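Major capsid protein (Faustovirus, PDB 5J7O) probably forms the outer protein shell of a large double-stranded DNA virus, as a trimer of double jelly-roll subunits. Local coordinates at residues B[83-88]-B[387-392]; B[106-111]-B[290-295]; B[442-447]-B[569-574]. All blocks are in the same frame, centred on the assembly; numbering follows the deposited sequence.

In the fold
From the N terminus the chain runs through helices before reaching strand 69-76. The loop after that strand enters contact 1 at 83-88, and strand 99-109 then enters contact 2. Contact 2 closes first, when 290-295 pairs with 106-111. Contact 1 closes later, at 387-392, so contact 2 is nested inside its loop. The two touch: strand 99-109 lies between 293-298 and 389-401 in one antiparallel sheet, and Q390 meets Q292 across it. Contact 3 opens only after contact 1 has closed, and closes a separate loop when 569-574 returns to 442-447 in another sheet. Its centre is about 37 Å from those of the other two.

Contact 1. Residues B[83-88]-B[387-392]; sequences PTYNST and QAVQNI
P83 packs its ring against V389 and I392, at the start of strand 389-401. Its CG is 3.6 Å from V389 CG1 and 3.5 Å from I392 CG2. The proline and isoleucine side chains run past each other in opposite directions. V389 CG1 is anti to the backbone N (chi1 174°), which carries it to the proline. The other branch, CG2, lies over one face of the Y85 ring, 4.5 Å from Y85 CD2. At the far end of that ring, Y85 OH donates to Q387 OE1 at 2.9 Å. The hydroxyl sits above the amide carbonyl plane, 49° out of it, and ring and amide planes are 32° apart.

Q387 NE2 donates to A110 O and also bonds Y177 OH, while OE1 takes a second bond from Q329 NE2. S87 OG donates to T84 O at 2.7 Å, linking the two sides of the bend at Y85 and N86. I89 and F91 of strand 88-92 continue the apolar layer around I392. The contact ties the loop between strands 69-76 and 88-92 to strand 389-401, probably within one jelly-roll: an apolar patch, and a buried amide held by A110, Y177 and Q329 that presents OE1 to Y85 OH.

Contact 2. Residues B[106-111]-B[290-295]; sequences HVQLAA and QEQLNM
N294 OD1 accepts two side-chain hydrogen bonds from the opposite strand. H106 NE2 reaches it at 3.2 Å and Q108 NE2 at 2.9 Å, each on a lone pair in the carbonyl plane. The imidazole is nearly coplanar with the N294 amide, 19° apart, whereas the Q108 amide stands 85° to it. N294 ND2 donates to Q292 OE1 at 3.0 Å, an almost straight bond. The Q292 amide in turn stacks on that of Q108, and its NE2 bonds Q390 OE1 of strand 389-401, on the far side of strand 99-109.

Strands 106-109 and 293-295 are an antiparallel pair in the sheet that also holds 389-401 and 69-76, part of this double jelly-roll protein. V107 with M295 and L109 with L293 are hydrogen-bonded pairs, each joined by two backbone bonds. Q108 with N294 is the non-hydrogen-bonded pair between them. Beyond L109 the chains stay linked by a water, which donates to A110 O and to E291 O.

The sheet face carrying V107, L109, L293 and M295 is apolar. The M295 chain bends at its end (chi3 -64°), setting CE 4.1 Å from V107 CB and 4.2 Å from L109 CD1. L185 of helix 181-185 packs on V107 and M295, and Y177 packs on both leucines. That packing is consistent with a face turned to the interior. R541 of the second subunit packs on H106, Q108 and N294. On this polar face, N294 OD1 takes N-H from H106 and Q108 while ND2 gives to Q292, so its oxygen and nitrogen ends are told apart.

Contact 3. Residues B[442-447]-B[569-574]; sequences WPVEFI and LNFCLY
F446 and C572 meet because both first torsions place the next atom between the backbone N and the carbonyl carbon. These are chi1 41° for F446 CG and 65° for C572 SG. The sulfur comes to the edge of the ring, near its plane, 4.0 Å from F446 CD1. This is a Cys sulfur-aromatic contact. F571 takes the other course: its CG is anti to the carbonyl carbon (chi1 -51°), and the ring lies beside V444 and I447. V444 CG1 is 4.3 Å from F571 CD2, while I447 CD1 is 4.1 Å from F571 CE2, at the ring edge.

The backbones pair as antiparallel strands. I447 and L569 form a hydrogen-bonded pair, with both bonds at 3.0 Å between the N of one and the O of the other. F446 and N570 follow as a non-hydrogen-bonded pair. Past them, F571 N donates to E445 O at 2.9 Å, in a bent bond. E445 marks a corner in its chain, and its carboxylate forms a salt bridge with R419.

N570 turns the partner chain. Its OD1 accepts from C572 N at 2.9 Å, an Asx turn, and its ND2 makes a weak bond back to C572 O. That carbonyl also takes a bond from Y71 OH of the third subunit. F568 stacks on F446. All the touching residues are buried. Strand 567-570 is an outermost strand of a four-stranded antiparallel sheet, probably in one jelly-roll. Its pairing ends in a turn whose backbone polar groups are met by N570 and another subunit, with V444, I447, V529 and F592 packed on the F571 ring.

Contact 1. Residues B[83-88]-B[387-392]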
ATOM      1  N   PRO B  83     -31.182  13.632 -17.916  1.00 47.69           N
ATOM      2  CA  PRO B  83     -30.819  13.699 -16.499  1.00 45.73           C
ATOM      3  C   PRO B  83     -30.150  15.015 -16.138  1.00 46.21           C
ATOM      4  O   PRO B  83     -29.450  15.631 -16.944  1.00 45.88           O
ATOM      5  CB  PRO B  83     -29.844  12.530 -16.339  1.00 45.91           C
ATOM      6  CG  PRO B  83     -29.193  12.430 -17.682  1.00 45.94           C
ATOM      7  CD  PRO B  83     -30.259  12.779 -18.685  1.00 46.86           C
ATOM      8  N   THR B  84     -30.380  15.441 -14.898  1.00 46.65           N
ATOM      9  CA  THR B  84     -29.772  16.650 -14.360  1.00 45.19           C
ATOM     10  C   THR B  84     -29.372  16.410 -12.911  1.00 44.61           C
ATOM     11  O   THR B  84     -29.802  15.440 -12.279  1.00 44.13           O
ATOM     12  CB  THR B  84     -30.721  17.861 -14.423  1.00 45.83           C
ATOM     13  OG1 THR B  84     -31.887  17.601 -13.631  1.00 46.59           O
ATOM     14  CG2 THR B  84     -31.140  18.163 -15.855  1.00 45.21           C
ATOM     15  N   TYR B  85     -28.535  17.307 -12.393  1.00 43.86           N
ATOM     16  CA  TYR B  85     -28.288  17.356 -10.960  1.00 43.26           C
ATOM     17  C   TYR B  85     -29.590  17.638 -10.215  1.00 45.26           C
ATOM     18  O   TYR B  85     -30.531  18.227 -10.757  1.00 47.48           O
ATOM     19  CB  TYR B  85     -27.272  18.447 -10.613  1.00 41.73           C
ATOM     20  CG  TYR B  85     -25.823  18.142 -10.931  1.00 39.69           C
ATOM     21  CD1 TYR B  85     -25.051  17.360 -10.078  1.00 37.78           C
ATOM     22  CD2 TYR B  85     -25.212  18.678 -12.058  1.00 38.56           C
ATOM     23  CE1 TYR B  85     -23.721  17.098 -10.356  1.00 36.49           C
ATOM     24  CE2 TYR B  85     -23.883  18.421 -12.344  1.00 36.20           C
ATOM     25  CZ  TYR B  85     -23.142  17.631 -11.490  1.00 36.37           C
ATOM     26  OH  TYR B  85     -21.820  17.374 -11.771  1.00 36.60           O
ATOM     27  N   ASN B  86     -29.633  17.215  -8.950  1.00 46.11           N
ATOM     28  CA  ASN B  86     -30.731  17.551  -8.042  1.00 46.49           C
ATOM     29  C   ASN B  86     -32.078  17.092  -8.603  1.00 47.40           C
ATOM     30  O   ASN B  86     -33.033  17.865  -8.705  1.00 47.71           O
ATOM     31  CB  ASN B  86     -30.741  19.054  -7.744  1.00 47.77           C
ATOM     32  CG  ASN B  86     -31.659  19.420  -6.594  1.00 50.34           C
ATOM     33  OD1 ASN B  86     -31.775  18.683  -5.615  1.00 52.20           O
ATOM     34  ND2 ASN B  86     -32.323  20.565  -6.711  1.00 50.38           N
ATOM     35  N   SER B  87     -32.151  15.816  -8.972  1.00 47.23           N
ATOM     36  CA  SER B  87     -33.363  15.277  -9.571  1.00 48.60           C
ATOM     37  C   SER B  87     -33.453  13.786  -9.280  1.00 48.44           C
ATOM     38  O   SER B  87     -32.517  13.170  -8.764  1.00 48.54           O
ATOM     39  CB  SER B  87     -33.401  15.532 -11.082  1.00 49.52           C
ATOM     40  OG  SER B  87     -32.378  14.810 -11.746  1.00 49.34           O
ATOM     41  N   THR B  88     -34.604  13.214  -9.620  1.00 49.32           N
ATOM     42  CA  THR B  88     -34.850  11.786  -9.477  1.00 48.54           C
ATOM     43  C   THR B  88     -34.783  11.121 -10.844  1.00 47.91           C
ATOM     44  O   THR B  88     -35.462  11.549 -11.785  1.00 47.56           O
ATOM     45  CB  THR B  88     -36.210  11.526  -8.826  1.00 49.25           C
ATOM     46  OG1 THR B  88     -36.182  11.962  -7.461  1.00 49.71           O
ATOM     47  CG2 THR B  88     -36.550  10.045  -8.870  1.00 47.96           C
ATOM     48  N   GLN B 387     -23.433  22.827 -16.074  1.00 45.25           N
ATOM     49  CA  GLN B 387     -22.730  21.588 -16.386  1.00 44.12           C
ATOM     50  C   GLN B 387     -23.727  20.446 -16.512  1.00 44.13           C
ATOM     51  O   GLN B 387     -24.479  20.157 -15.577  1.00 42.79           O
ATOM     52  CB  GLN B 387     -21.695  21.274 -15.309  1.00 43.09           C
ATOM     53  CG  GLN B 387     -20.835  20.063 -15.637  1.00 41.76           C
ATOM     54  CD  GLN B 387     -20.277  19.389 -14.402  1.00 39.71           C
ATOM     55  OE1 GLN B 387     -20.758  19.609 -13.290  1.00 40.02           O
ATOM     56  NE2 GLN B 387     -19.258  18.559 -14.591  1.00 38.48           N
ATOM     57  N   ALA B 388     -23.728  19.796 -17.669  1.00 44.88           N
ATOM     58  CA  ALA B 388     -24.741  18.805 -17.991  1.00 44.49           C
ATOM     59  C   ALA B 388     -24.314  17.409 -17.559  1.00 42.02           C
ATOM     60  O   ALA B 388     -23.127  17.069 -17.557  1.00 39.84           O
ATOM     61  CB  ALA B 388     -25.037  18.809 -19.491  1.00 46.93           C
ATOM     62  N   VAL B 389     -25.303  16.604 -17.177  1.00 42.29           N
ATOM     63  CA  VAL B 389     -25.132  15.159 -17.058  1.00 39.52           C
ATOM     64  C   VAL B 389     -25.328  14.594 -18.462  1.00 38.39           C
ATOM     65  O   VAL B 389     -26.455  14.457 -18.939  1.00 39.26           O
ATOM     66  CB  VAL B 389     -26.108  14.541 -16.053  1.00 36.25           C
ATOM     67  CG1 VAL B 389     -25.999  13.022 -16.073  1.00 36.27           C
ATOM     68  CG2 VAL B 389     -25.843  15.079 -14.655  1.00 34.63           C
ATOM     69  N   GLN B 390     -24.222  14.283 -19.138  1.00 37.64           N
ATOM     70  CA  GLN B 390     -24.279  13.956 -20.556  1.00 41.35           C
ATOM     71  C   GLN B 390     -24.851  12.572 -20.829  1.00 43.96           C
ATOM     72  O   GLN B 390     -25.377  12.344 -21.923  1.00 44.79           O
ATOM     73  CB  GLN B 390     -22.883  14.076 -21.171  1.00 42.96           C
ATOM     74  CG  GLN B 390     -22.298  15.475 -21.054  1.00 43.94           C
ATOM     75  CD  GLN B 390     -20.963  15.613 -21.753  1.00 43.11           C
ATOM     76  OE1 GLN B 390     -20.002  14.916 -21.428  1.00 42.82           O
ATOM     77  NE2 GLN B 390     -20.897  16.518 -22.724  1.00 42.96           N
ATOM     78  N   ASN B 391     -24.773  11.652 -19.870  1.00 46.82           N
ATOM     79  CA  ASN B 391     -25.304  10.312 -20.074  1.00 48.41           C
ATOM     80  C   ASN B 391     -25.435   9.613 -18.730  1.00 48.67           C
ATOM     81  O   ASN B 391     -24.569   9.757 -17.863  1.00 50.99           O
ATOM     82  CB  ASN B 391     -24.408   9.492 -21.011  1.00 51.35           C
ATOM     83  CG  ASN B 391     -24.924   8.083 -21.226  1.00 54.76           C
ATOM     84  OD1 ASN B 391     -25.957   7.879 -21.865  1.00 54.48           O
ATOM     85  ND2 ASN B 391     -24.202   7.100 -20.701  1.00 59.35           N
ATOM     86  N   ILE B 392     -26.524   8.865 -18.564  1.00 45.75           N
ATOM     87  CA  ILE B 392     -26.665   7.967 -17.426  1.00 43.52           C
ATOM     88  C   ILE B 392     -27.454   6.738 -17.865  1.00 42.87           C
ATOM     89  O   ILE B 392     -28.557   6.845 -18.411  1.00 43.24           O
ATOM     90  CB  ILE B 392     -27.300   8.675 -16.210  1.00 41.90           C
ATOM     91  CG1 ILE B 392     -27.244   7.770 -14.979  1.00 40.29           C
ATOM     92  CG2 ILE B 392     -28.728   9.118 -16.493  1.00 41.33           C
ATOM     93  CD1 ILE B 392     -27.550   8.483 -13.681  1.00 37.72           C
TER

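Contact 2. Residues B[106-111]-B[290-295]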
ATOM      1  N   HIS B 106     -23.630   3.839 -15.322  1.00 34.48           N
ATOM      2  CA  HIS B 106     -22.673   4.721 -15.975  1.00 34.67           C
ATOM      3  C   HIS B 106     -23.159   6.161 -15.863  1.00 37.01           C
ATOM      4  O   HIS B 106     -24.261   6.481 -16.316  1.00 37.36           O
ATOM      5  CB  HIS B 106     -22.496   4.324 -17.439  1.00 32.90           C
ATOM      6  CG  HIS B 106     -21.626   5.260 -18.221  1.00 33.93           C
ATOM      7  ND1 HIS B 106     -21.839   5.531 -19.557  1.00 35.18           N
ATOM      8  CD2 HIS B 106     -20.541   5.983 -17.859  1.00 34.76           C
ATOM      9  CE1 HIS B 106     -20.924   6.383 -19.982  1.00 35.07           C
ATOM     10  NE2 HIS B 106     -20.124   6.674 -18.972  1.00 34.49           N
ATOM     11  N   VAL B 107     -22.351   7.023 -15.252  1.00 37.93           N
ATOM     12  CA  VAL B 107     -22.651   8.445 -15.142  1.00 38.30           C
ATOM     13  C   VAL B 107     -21.573   9.220 -15.883  1.00 37.68           C
ATOM     14  O   VAL B 107     -20.382   8.916 -15.759  1.00 36.05           O
ATOM     15  CB  VAL B 107     -22.742   8.909 -13.674  1.00 37.56           C
ATOM     16  CG1 VAL B 107     -23.263  10.339 -13.602  1.00 35.99           C
ATOM     17  CG2 VAL B 107     -23.626   7.968 -12.871  1.00 37.88           C
ATOM     18  N   GLN B 108     -21.992  10.223 -16.652  1.00 37.42           N
ATOM     19  CA  GLN B 108     -21.087  11.011 -17.478  1.00 37.58           C
ATOM     20  C   GLN B 108     -21.340  12.486 -17.214  1.00 37.70           C
ATOM     21  O   GLN B 108     -22.440  12.985 -17.473  1.00 39.63           O
ATOM     22  CB  GLN B 108     -21.277  10.683 -18.961  1.00 39.25           C
ATOM     23  CG  GLN B 108     -20.088  11.028 -19.837  1.00 40.25           C
ATOM     24  CD  GLN B 108     -20.267  10.547 -21.263  1.00 41.22           C
ATOM     25  OE1 GLN B 108     -21.233  10.907 -21.934  1.00 41.97           O
ATOM     26  NE2 GLN B 108     -19.339   9.720 -21.730  1.00 41.86           N
ATOM     27  N   LEU B 109     -20.326  13.179 -16.706  1.00 38.26           N
ATOM     28  CA  LEU B 109     -20.424  14.590 -16.355  1.00 39.92           C
ATOM     29  C   LEU B 109     -19.517  15.400 -17.272  1.00 40.41           C
ATOM     30  O   LEU B 109     -18.339  15.065 -17.439  1.00 40.72           O
ATOM     31  CB  LEU B 109     -20.049  14.808 -14.888  1.00 39.65           C
ATOM     32  CG  LEU B 109     -20.832  13.930 -13.909  1.00 41.17           C
ATOM     33  CD1 LEU B 109     -20.320  14.096 -12.486  1.00 42.20           C
ATOM     34  CD2 LEU B 109     -22.320  14.237 -13.984  1.00 40.24           C
ATOM     35  N   ALA B 110     -20.069  16.460 -17.857  1.00 39.90           N
ATOM     36  CA  ALA B 110     -19.357  17.217 -18.878  1.00 39.50           C
ATOM     37  C   ALA B 110     -18.106  17.873 -18.307  1.00 37.34           C
ATOM     38  O   ALA B 110     -18.052  18.247 -17.131  1.00 37.29           O
ATOM     39  CB  ALA B 110     -20.274  18.281 -19.482  1.00 38.45           C
ATOM     40  N   ALA B 111     -17.086  17.997 -19.156  1.00 36.03           N
ATOM     41  CA  ALA B 111     -15.907  18.773 -18.798  1.00 36.53           C
ATOM     42  C   ALA B 111     -16.321  20.189 -18.430  1.00 38.70           C
ATOM     43  O   ALA B 111     -17.214  20.774 -19.051  1.00 40.98           O
ATOM     44  CB  ALA B 111     -14.907  18.791 -19.955  1.00 35.64           C
ATOM     45  N   GLN B 290     -11.504  20.493 -15.536  1.00 37.96           N
ATOM     46  CA  GLN B 290     -11.654  19.083 -15.209  1.00 38.62           C
ATOM     47  C   GLN B 290     -12.200  18.344 -16.423  1.00 39.93           C
ATOM     48  O   GLN B 290     -13.151  18.803 -17.064  1.00 39.87           O
ATOM     49  CB  GLN B 290     -12.583  18.898 -14.009  1.00 38.47           C
ATOM     50  CG  GLN B 290     -11.927  19.153 -12.659  1.00 36.94           C
ATOM     51  CD  GLN B 290     -11.012  18.023 -12.226  1.00 35.34           C
ATOM     52  OE1 GLN B 290     -11.037  16.932 -12.798  1.00 35.80           O
ATOM     53  NE2 GLN B 290     -10.198  18.279 -11.209  1.00 34.87           N
ATOM     54  N   GLU B 291     -11.593  17.206 -16.743  1.00 42.19           N
ATOM     55  CA  GLU B 291     -12.013  16.439 -17.903  1.00 46.92           C
ATOM     56  C   GLU B 291     -13.377  15.798 -17.651  1.00 44.34           C
ATOM     57  O   GLU B 291     -13.887  15.771 -16.527  1.00 43.03           O
ATOM     58  CB  GLU B 291     -10.977  15.368 -18.239  1.00 53.61           C
ATOM     59  CG  GLU B 291      -9.544  15.865 -18.202  1.00 60.37           C
ATOM     60  CD  GLU B 291      -8.563  14.840 -18.732  1.00 67.62           C
ATOM     61  OE1 GLU B 291      -7.341  15.057 -18.592  1.00 72.59           O
ATOM     62  OE2 GLU B 291      -9.015  13.818 -19.291  1.00 68.85           O
ATOM     63  N   GLN B 292     -13.969  15.281 -18.726  1.00 42.60           N
ATOM     64  CA  GLN B 292     -15.241  14.579 -18.621  1.00 39.21           C
ATOM     65  C   GLN B 292     -15.115  13.407 -17.657  1.00 38.13           C
ATOM     66  O   GLN B 292     -14.369  12.458 -17.914  1.00 40.24           O
ATOM     67  CB  GLN B 292     -15.687  14.092 -19.998  1.00 38.24           C
ATOM     68  CG  GLN B 292     -16.966  13.268 -19.979  1.00 38.54           C
ATOM     69  CD  GLN B 292     -17.268  12.628 -21.320  1.00 38.77           C
ATOM     70  OE1 GLN B 292     -16.796  11.530 -21.617  1.00 40.34           O
ATOM     71  NE2 GLN B 292     -18.060  13.312 -22.138  1.00 37.08           N
ATOM     72  N   LEU B 293     -15.841  13.478 -16.545  1.00 35.50           N
ATOM     73  CA  LEU B 293     -15.765  12.444 -15.521  1.00 34.79           C
ATOM     74  C   LEU B 293     -16.707  11.301 -15.881  1.00 32.50           C
ATOM     75  O   LEU B 293     -17.918  11.505 -16.015  1.00 29.25           O
ATOM     76  CB  LEU B 293     -16.111  13.025 -14.153  1.00 35.41           C
ATOM     77  CG  LEU B 293     -15.886  12.094 -12.959  1.00 34.93           C
ATOM     78  CD1 LEU B 293     -14.432  11.656 -12.893  1.00 32.59           C
ATOM     79  CD2 LEU B 293     -16.302  12.771 -11.662  1.00 35.76           C
ATOM     80  N   ASN B 294     -16.149  10.105 -16.038  1.00 33.57           N
ATOM     81  CA  ASN B 294     -16.917   8.907 -16.356  1.00 34.33           C
ATOM     82  C   ASN B 294     -16.841   7.950 -15.176  1.00 36.50           C
ATOM     83  O   ASN B 294     -15.747   7.550 -14.764  1.00 38.57           O
ATOM     84  CB  ASN B 294     -16.395   8.239 -17.627  1.00 34.67           C
ATOM     85  CG  ASN B 294     -16.750   9.013 -18.877  1.00 37.66           C
ATOM     86  OD1 ASN B 294     -17.790   8.778 -19.491  1.00 38.33           O
ATOM     87  ND2 ASN B 294     -15.886   9.945 -19.262  1.00 40.82           N
ATOM     88  N   MET B 295     -18.001   7.588 -14.638  1.00 37.64           N
ATOM     89  CA  MET B 295     -18.087   6.697 -13.495  1.00 37.15           C
ATOM     90  C   MET B 295     -19.021   5.541 -13.816  1.00 36.85           C
ATOM     91  O   MET B 295     -20.002   5.697 -14.546  1.00 38.38           O
ATOM     92  CB  MET B 295     -18.582   7.439 -12.244  1.00 39.13           C
ATOM     93  CG  MET B 295     -17.706   8.616 -11.840  1.00 41.48           C
ATOM     94  SD  MET B 295     -18.326   9.526 -10.410  1.00 40.81           S
ATOM     95  CE  MET B 295     -19.871  10.171 -11.047  1.00 39.93           C
TER
HETATM   96  O   HOH W   1     -16.096  17.708 -15.439  1.00 30.57           O

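Contact 3. Residues B[442-447]-B[569-574]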
ATOM      1  N   TRP B 442     -36.239  -5.940  11.973  1.00 59.59           N
ATOM      2  CA  TRP B 442     -35.967  -7.310  11.566  1.00 58.11           C
ATOM      3  C   TRP B 442     -34.659  -7.770  12.183  1.00 54.83           C
ATOM      4  O   TRP B 442     -33.930  -6.972  12.780  1.00 54.73           O
ATOM      5  CB  TRP B 442     -35.917  -7.381  10.029  1.00 60.51           C
ATOM      6  CG  TRP B 442     -37.205  -6.949   9.400  1.00 64.07           C
ATOM      7  CD1 TRP B 442     -38.461  -7.136   9.898  1.00 65.08           C
ATOM      8  CD2 TRP B 442     -37.363  -6.232   8.171  1.00 65.77           C
ATOM      9  NE1 TRP B 442     -39.392  -6.591   9.050  1.00 66.47           N
ATOM     10  CE2 TRP B 442     -38.745  -6.029   7.982  1.00 66.83           C
ATOM     11  CE3 TRP B 442     -36.473  -5.746   7.208  1.00 66.39           C
ATOM     12  CZ2 TRP B 442     -39.257  -5.362   6.871  1.00 67.85           C
ATOM     13  CZ3 TRP B 442     -36.983  -5.084   6.106  1.00 67.51           C
ATOM     14  CH2 TRP B 442     -38.362  -4.897   5.947  1.00 68.30           C
ATOM     15  N   PRO B 443     -34.339  -9.066  12.089  1.00 51.80           N
ATOM     16  CA  PRO B 443     -33.062  -9.541  12.642  1.00 50.06           C
ATOM     17  C   PRO B 443     -31.885  -8.788  12.042  1.00 46.31           C
ATOM     18  O   PRO B 443     -31.814  -8.577  10.831  1.00 45.60           O
ATOM     19  CB  PRO B 443     -33.039 -11.022  12.257  1.00 51.30           C
ATOM     20  CG  PRO B 443     -34.456 -11.394  12.155  1.00 52.00           C
ATOM     21  CD  PRO B 443     -35.156 -10.191  11.597  1.00 51.27           C
ATOM     22  N   VAL B 444     -30.959  -8.381  12.906  1.00 44.41           N
ATOM     23  CA  VAL B 444     -29.822  -7.557  12.517  1.00 42.31           C
ATOM     24  C   VAL B 444     -28.559  -8.403  12.575  1.00 40.00           C
ATOM     25  O   VAL B 444     -28.265  -9.026  13.603  1.00 39.10           O
ATOM     26  CB  VAL B 444     -29.691  -6.318  13.419  1.00 41.95           C
ATOM     27  CG1 VAL B 444     -28.473  -5.501  13.018  1.00 41.83           C
ATOM     28  CG2 VAL B 444     -30.956  -5.476  13.348  1.00 41.96           C
ATOM     29  N   GLU B 445     -27.813  -8.424  11.469  1.00 40.41           N
ATOM     30  CA  GLU B 445     -26.513  -9.086  11.447  1.00 42.29           C
ATOM     31  C   GLU B 445     -25.439  -8.206  12.076  1.00 41.29           C
ATOM     32  O   GLU B 445     -24.686  -8.656  12.947  1.00 39.75           O
ATOM     33  CB  GLU B 445     -26.125  -9.445  10.013  1.00 45.35           C
ATOM     34  CG  GLU B 445     -26.874 -10.621   9.422  1.00 48.21           C
ATOM     35  CD  GLU B 445     -26.332 -11.015   8.061  1.00 49.86           C
ATOM     36  OE1 GLU B 445     -26.268 -10.142   7.170  1.00 51.24           O
ATOM     37  OE2 GLU B 445     -25.955 -12.192   7.888  1.00 49.51           O
ATOM     38  N   PHE B 446     -25.352  -6.953  11.638  1.00 41.26           N
ATOM     39  CA  PHE B 446     -24.375  -6.014  12.172  1.00 41.12           C
ATOM     40  C   PHE B 446     -24.837  -4.598  11.854  1.00 40.28           C
ATOM     41  O   PHE B 446     -25.813  -4.389  11.129  1.00 40.16           O
ATOM     42  CB  PHE B 446     -22.972  -6.282  11.617  1.00 39.19           C
ATOM     43  CG  PHE B 446     -22.947  -6.613  10.153  1.00 38.24           C
ATOM     44  CD1 PHE B 446     -22.972  -7.932   9.728  1.00 37.08           C
ATOM     45  CD2 PHE B 446     -22.889  -5.609   9.201  1.00 37.14           C
ATOM     46  CE1 PHE B 446     -22.949  -8.243   8.383  1.00 35.55           C
ATOM     47  CE2 PHE B 446     -22.862  -5.915   7.853  1.00 35.63           C
ATOM     48  CZ  PHE B 446     -22.892  -7.233   7.445  1.00 34.56           C
ATOM     49  N   ILE B 447     -24.122  -3.624  12.415  1.00 39.20           N
ATOM     50  CA  ILE B 447     -24.489  -2.215  12.315  1.00 38.03           C
ATOM     51  C   ILE B 447     -23.229  -1.389  12.088  1.00 36.47           C
ATOM     52  O   ILE B 447     -22.272  -1.485  12.864  1.00 39.42           O
ATOM     53  CB  ILE B 447     -25.223  -1.720  13.580  1.00 38.85           C
ATOM     54  CG1 ILE B 447     -26.501  -2.525  13.821  1.00 40.69           C
ATOM     55  CG2 ILE B 447     -25.536  -0.235  13.473  1.00 39.27           C
ATOM     56  CD1 ILE B 447     -27.236  -2.147  15.090  1.00 42.56           C
ATOM     57  N   LEU B 569     -20.482  -2.875  14.753  1.00 31.69           N
ATOM     58  CA  LEU B 569     -21.113  -3.635  15.829  1.00 31.85           C
ATOM     59  C   LEU B 569     -21.587  -4.969  15.261  1.00 32.26           C
ATOM     60  O   LEU B 569     -22.590  -5.021  14.546  1.00 33.59           O
ATOM     61  CB  LEU B 569     -22.281  -2.857  16.433  1.00 32.74           C
ATOM     62  CG  LEU B 569     -22.142  -1.348  16.659  1.00 33.32           C
ATOM     63  CD1 LEU B 569     -23.441  -0.776  17.207  1.00 34.10           C
ATOM     64  CD2 LEU B 569     -20.991  -1.032  17.591  1.00 31.92           C
ATOM     65  N   ASN B 570     -20.883  -6.046  15.594  1.00 32.43           N
ATOM     66  CA  ASN B 570     -21.118  -7.348  14.983  1.00 34.90           C
ATOM     67  C   ASN B 570     -21.985  -8.227  15.877  1.00 37.80           C
ATOM     68  O   ASN B 570     -21.836  -8.232  17.102  1.00 37.63           O
ATOM     69  CB  ASN B 570     -19.791  -8.054  14.693  1.00 36.38           C
ATOM     70  CG  ASN B 570     -19.979  -9.369  13.967  1.00 39.25           C
ATOM     71  OD1 ASN B 570     -21.019  -9.616  13.357  1.00 41.41           O
ATOM     72  ND2 ASN B 570     -18.965 -10.225  14.026  1.00 40.03           N
ATOM     73  N   PHE B 571     -22.890  -8.982  15.246  1.00 39.04           N
ATOM     74  CA  PHE B 571     -23.757  -9.918  15.950  1.00 39.52           C
ATOM     75  C   PHE B 571     -23.801 -11.287  15.279  1.00 38.81           C
ATOM     76  O   PHE B 571     -24.590 -12.143  15.698  1.00 40.88           O
ATOM     77  CB  PHE B 571     -25.178  -9.354  16.070  1.00 39.98           C
ATOM     78  CG  PHE B 571     -25.229  -7.959  16.615  1.00 41.18           C
ATOM     79  CD1 PHE B 571     -25.098  -7.728  17.974  1.00 42.33           C
ATOM     80  CD2 PHE B 571     -25.407  -6.878  15.769  1.00 42.46           C
ATOM     81  CE1 PHE B 571     -25.148  -6.443  18.479  1.00 44.13           C
ATOM     82  CE2 PHE B 571     -25.456  -5.592  16.268  1.00 44.08           C
ATOM     83  CZ  PHE B 571     -25.325  -5.374  17.625  1.00 45.16           C
ATOM     84  N   CYS B 572     -22.988 -11.511  14.251  1.00 36.51           N
ATOM     85  CA  CYS B 572     -22.895 -12.802  13.589  1.00 37.10           C
ATOM     86  C   CYS B 572     -21.437 -13.241  13.552  1.00 37.62           C
ATOM     87  O   CYS B 572     -20.520 -12.442  13.759  1.00 37.27           O
ATOM     88  CB  CYS B 572     -23.467 -12.755  12.165  1.00 37.66           C
ATOM     89  SG  CYS B 572     -22.555 -11.688  11.029  1.00 38.42           S
ATOM     90  N   LEU B 573     -21.233 -14.531  13.284  1.00 37.87           N
ATOM     91  CA  LEU B 573     -19.879 -15.074  13.272  1.00 36.27           C
ATOM     92  C   LEU B 573     -19.146 -14.775  11.972  1.00 36.65           C
ATOM     93  O   LEU B 573     -17.916 -14.653  11.977  1.00 36.95           O
ATOM     94  CB  LEU B 573     -19.911 -16.584  13.511  1.00 32.43           C
ATOM     95  CG  LEU B 573     -20.205 -17.049  14.937  1.00 31.80           C
ATOM     96  CD1 LEU B 573     -20.215 -18.567  15.008  1.00 30.08           C
ATOM     97  CD2 LEU B 573     -19.186 -16.470  15.905  1.00 31.81           C
ATOM     98  N   TYR B 574     -19.864 -14.655  10.859  1.00 36.93           N
ATOM     99  CA  TYR B 574     -19.246 -14.497   9.541  1.00 38.39           C
ATOM    100  C   TYR B 574     -19.960 -13.405   8.760  1.00 38.66           C
ATOM    101  O   TYR B 574     -20.705 -13.679   7.810  1.00 38.35           O
ATOM    102  CB  TYR B 574     -19.256 -15.826   8.784  1.00 38.52           C
ATOM    103  CG  TYR B 574     -18.632 -16.946   9.579  1.00 38.36           C
ATOM    104  CD1 TYR B 574     -17.253 -17.049   9.697  1.00 36.47           C
ATOM    105  CD2 TYR B 574     -19.419 -17.887  10.229  1.00 39.55           C
ATOM    106  CE1 TYR B 574     -16.674 -18.062  10.431  1.00 37.37           C
ATOM    107  CE2 TYR B 574     -18.848 -18.906  10.965  1.00 40.61           C
ATOM    108  CZ  TYR B 574     -17.475 -18.989  11.062  1.00 40.12           C
ATOM    109  OH  TYR B 574     -16.900 -20.002  11.794  1.00 43.20           O
TER